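Local coordinates for FYVE, RhoGEF and PH domain-containing protein 5 (PDB 3MPX) that activates the small GTPase CDC42 by exchanging its bound GDP for GTP, and mediates VEGF-induced CDC42 activation, at residues Y272-K277 / R282-L287. Sequence-based numbering, arbitrary orientation.
Sequences YTYPQK and RLKNTL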
ATOM      1  N   TYR A 272       9.493  14.778  -5.637  1.00 32.42           N
ATOM      2  CA  TYR A 272       9.475  16.224  -5.855  1.00 31.69           C
ATOM      3  C   TYR A 272       8.219  16.469  -6.641  1.00 29.83           C
ATOM      4  O   TYR A 272       8.115  16.018  -7.783  1.00 29.88           O
ATOM      5  CB  TYR A 272      10.728  16.626  -6.654  1.00 34.75           C
ATOM      6  CG  TYR A 272      10.967  18.113  -6.771  1.00 38.26           C
ATOM      7  CD1 TYR A 272      10.773  18.777  -7.980  1.00 40.13           C
ATOM      8  CD2 TYR A 272      11.475  18.840  -5.702  1.00 39.66           C
ATOM      9  CE1 TYR A 272      11.038  20.139  -8.108  1.00 40.55           C
ATOM     10  CE2 TYR A 272      11.718  20.204  -5.809  1.00 41.28           C
ATOM     11  CZ  TYR A 272      11.513  20.848  -7.019  1.00 50.24           C
ATOM     12  OH  TYR A 272      11.777  22.192  -7.114  1.00 53.96           O
ATOM     13  N   THR A 273       7.214  17.065  -6.000  1.00 22.87           N
ATOM     14  CA  THR A 273       5.910  17.235  -6.639  1.00 22.15           C
ATOM     15  C   THR A 273       5.457  18.723  -6.683  1.00 25.97           C
ATOM     16  O   THR A 273       6.209  19.626  -6.298  1.00 24.57           O
ATOM     17  CB  THR A 273       4.802  16.286  -5.984  1.00 21.47           C
ATOM     18  OG1 THR A 273       4.215  16.889  -4.836  1.00 16.81           O
ATOM     19  CG2 THR A 273       5.311  14.905  -5.603  1.00 14.86           C
ATOM     20  N   TYR A 274       4.224  18.945  -7.191  1.00 22.01           N
ATOM     21  CA  TYR A 274       3.538  20.221  -7.239  1.00 21.53           C
ATOM     22  C   TYR A 274       2.126  20.023  -6.653  1.00 28.85           C
ATOM     23  O   TYR A 274       1.324  19.243  -7.201  1.00 29.69           O
ATOM     24  CB  TYR A 274       3.452  20.806  -8.660  1.00 21.49           C
ATOM     25  CG  TYR A 274       2.384  21.876  -8.781  1.00 22.21           C
ATOM     26  CD1 TYR A 274       2.537  23.118  -8.163  1.00 25.03           C
ATOM     27  CD2 TYR A 274       1.202  21.634  -9.474  1.00 22.20           C
ATOM     28  CE1 TYR A 274       1.540  24.094  -8.237  1.00 26.23           C
ATOM     29  CE2 TYR A 274       0.188  22.593  -9.537  1.00 22.98           C
ATOM     30  CZ  TYR A 274       0.369  23.829  -8.930  1.00 29.97           C
ATOM     31  OH  TYR A 274      -0.601  24.796  -9.018  1.00 28.17           O
ATOM     32  N   PRO A 275       1.776  20.775  -5.593  1.00 24.86           N
ATOM     33  CA  PRO A 275       0.433  20.624  -5.021  1.00 24.60           C
ATOM     34  C   PRO A 275      -0.671  21.266  -5.852  1.00 27.91           C
ATOM     35  O   PRO A 275      -0.664  22.474  -6.073  1.00 28.03           O
ATOM     36  CB  PRO A 275       0.554  21.258  -3.631  1.00 26.50           C
ATOM     37  CG  PRO A 275       1.760  22.102  -3.672  1.00 31.06           C
ATOM     38  CD  PRO A 275       2.602  21.732  -4.834  1.00 26.54           C
ATOM     39  N   GLN A 276      -1.641  20.456  -6.277  1.00 24.46           N
ATOM     40  CA  GLN A 276      -2.800  20.913  -7.059  1.00 24.68           C
ATOM     41  C   GLN A 276      -4.012  21.260  -6.164  1.00 30.56           C
ATOM     42  O   GLN A 276      -4.071  20.815  -5.017  1.00 30.92           O
ATOM     43  CB  GLN A 276      -3.196  19.869  -8.127  1.00 25.55           C
ATOM     44  CG  GLN A 276      -2.113  19.595  -9.172  1.00 30.30           C
ATOM     45  CD  GLN A 276      -2.337  18.313  -9.949  1.00 53.27           C
ATOM     46  OE1 GLN A 276      -1.394  17.552 -10.218  1.00 52.17           O
ATOM     47  NE2 GLN A 276      -3.579  18.052 -10.357  1.00 38.06           N
ATOM     48  N   LYS A 277      -4.984  22.037  -6.712  1.00 28.74           N
ATOM     49  CA  LYS A 277      -6.249  22.465  -6.075  1.00 29.15           C
ATOM     50  C   LYS A 277      -7.095  21.274  -5.569  1.00 34.37           C
ATOM     51  O   LYS A 277      -7.871  21.427  -4.630  1.00 33.27           O
ATOM     52  CB  LYS A 277      -7.070  23.315  -7.060  1.00 31.05           C
ATOM     53  N   ARG A 282       1.536  16.322  -8.460  1.00 37.73           N
ATOM     54  CA  ARG A 282       2.099  15.979  -9.773  1.00 36.40           C
ATOM     55  C   ARG A 282       3.581  15.730  -9.616  1.00 37.22           C
ATOM     56  O   ARG A 282       4.300  16.646  -9.225  1.00 36.79           O
ATOM     57  CB  ARG A 282       1.841  17.118 -10.790  1.00 35.96           C
ATOM     58  CG  ARG A 282       2.577  16.980 -12.133  1.00 44.52           C
ATOM     59  CD  ARG A 282       2.066  15.840 -12.994  1.00 48.29           C
ATOM     60  NE  ARG A 282       0.700  16.070 -13.461  1.00 53.89           N
ATOM     61  CZ  ARG A 282       0.012  15.212 -14.206  1.00 68.92           C
ATOM     62  NH1 ARG A 282       0.557  14.057 -14.576  1.00 58.93           N
ATOM     63  NH2 ARG A 282      -1.227  15.500 -14.586  1.00 49.48           N
ATOM     64  N   LEU A 283       4.041  14.500  -9.908  1.00 32.15           N
ATOM     65  CA  LEU A 283       5.458  14.153  -9.796  1.00 31.21           C
ATOM     66  C   LEU A 283       6.241  14.988 -10.804  1.00 36.59           C
ATOM     67  O   LEU A 283       5.952  14.920 -12.008  1.00 36.30           O
ATOM     68  CB  LEU A 283       5.686  12.647  -9.996  1.00 30.67           C
ATOM     69  CG  LEU A 283       7.071  12.093  -9.643  1.00 34.74           C
ATOM     70  CD1 LEU A 283       7.432  12.309  -8.169  1.00 33.97           C
ATOM     71  CD2 LEU A 283       7.156  10.631  -9.989  1.00 37.89           C
ATOM     72  N   LYS A 284       7.138  15.869 -10.292  1.00 33.12           N
ATOM     73  CA  LYS A 284       7.912  16.779 -11.131  1.00 32.95           C
ATOM     74  C   LYS A 284       9.285  16.240 -11.465  1.00 38.56           C
ATOM     75  O   LYS A 284       9.800  16.533 -12.541  1.00 40.27           O
ATOM     76  CB  LYS A 284       8.019  18.184 -10.512  1.00 34.70           C
ATOM     77  CG  LYS A 284       6.737  19.026 -10.585  1.00 40.85           C
ATOM     78  CD  LYS A 284       5.987  19.021 -11.943  1.00 42.81           C
ATOM     79  CE  LYS A 284       4.929  20.103 -11.996  1.00 47.00           C
ATOM     80  NZ  LYS A 284       4.033  19.966 -13.177  1.00 53.03           N
ATOM     81  N   ASN A 285       9.880  15.473 -10.550  1.00 34.59           N
ATOM     82  CA  ASN A 285      11.198  14.844 -10.663  1.00 34.14           C
ATOM     83  C   ASN A 285      11.324  13.902  -9.471  1.00 37.77           C
ATOM     84  O   ASN A 285      10.509  13.963  -8.548  1.00 37.24           O
ATOM     85  CB  ASN A 285      12.319  15.909 -10.637  1.00 36.98           C
ATOM     86  CG  ASN A 285      13.724  15.421 -10.922  1.00 63.97           C
ATOM     87  OD1 ASN A 285      13.966  14.549 -11.772  1.00 64.83           O
ATOM     88  ND2 ASN A 285      14.694  16.012 -10.234  1.00 50.34           N
ATOM     89  N   THR A 286      12.315  13.014  -9.499  1.00 34.60           N
ATOM     90  CA  THR A 286      12.544  12.049  -8.431  1.00 34.57           C
ATOM     91  C   THR A 286      14.042  12.021  -8.184  1.00 38.27           C
ATOM     92  O   THR A 286      14.803  12.084  -9.138  1.00 38.44           O
ATOM     93  CB  THR A 286      11.918  10.687  -8.819  1.00 45.03           C
ATOM     94  OG1 THR A 286      10.665  10.877  -9.504  1.00 46.58           O
ATOM     95  CG2 THR A 286      11.723   9.774  -7.645  1.00 40.69           C
ATOM     96  N   LEU A 287      14.467  11.971  -6.917  1.00 35.07           N
ATOM     97  CA  LEU A 287      15.876  12.037  -6.501  1.00 34.88           C
ATOM     98  C   LEU A 287      16.284  10.860  -5.600  1.00 39.29           C
ATOM     99  O   LEU A 287      15.461  10.406  -4.818  1.00 39.51           O
ATOM    100  CB  LEU A 287      16.092  13.367  -5.735  1.00 34.79           C
ATOM    101  CG  LEU A 287      16.150  14.672  -6.564  1.00 38.60           C
ATOM    102  CD1 LEU A 287      14.754  15.223  -6.872  1.00 38.32           C
ATOM    103  CD2 LEU A 287      16.988  15.732  -5.847  1.00 39.07           C
TER
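A classic beta bulge marks this antiparallel hairpin of the first PH domain, where Lys284 and Asn285 together face Tyr272. The hairpin joins strand 269-275 to strand 281-288 in the PH-domain sheet. The carbonyl of Tyr272 takes two backbone N-H groups at the bulge. The bond from Lys284 N to Tyr272 O measures 2.7 Å and lies in the carbonyl plane. A weak one from Asn285 N to the same oxygen is longer, at 3.3 Å. In return, Tyr272 N donates to Asn285 O, 24° out of the plane of that carbonyl. Further toward the turn, Tyr274 and Arg282 exchange only weak backbone bonds.

The extra residue brings the side chain of Lys284 to the same side as the two tyrosines. Its CB lies 3.8 Å from Tyr272 CD1, approaching the ring obliquely. The lysine chain bends at chi2 (-45°) and then runs extended past Thr273 toward Tyr274. There its CE packs 3.7 Å from Tyr274 CB, so an aliphatic part of the chain makes the contact. Near the far end of the hairpin, Leu287 CD1 approaches Tyr272 CB. Leu315 and Leu317 of strand 314-318 also pack on Tyr272.

Thr273 and Leu283 lie on the other face, where both touch Val231 of the short strand 231-232. Thr273 OG1 hydrogen-bonds to the backbone O of His262 in the next strand. This buried hydroxyl is therefore satisfied within the sheet. Beyond Tyr274, Gln276 reaches back across the hairpin to Arg282. The planes of its amide and of the guanidinium are nearly parallel, 11° apart, but the closer touch is lower on the arginine: Gln276 OE1 sits 3.3 Å from Arg282 CB.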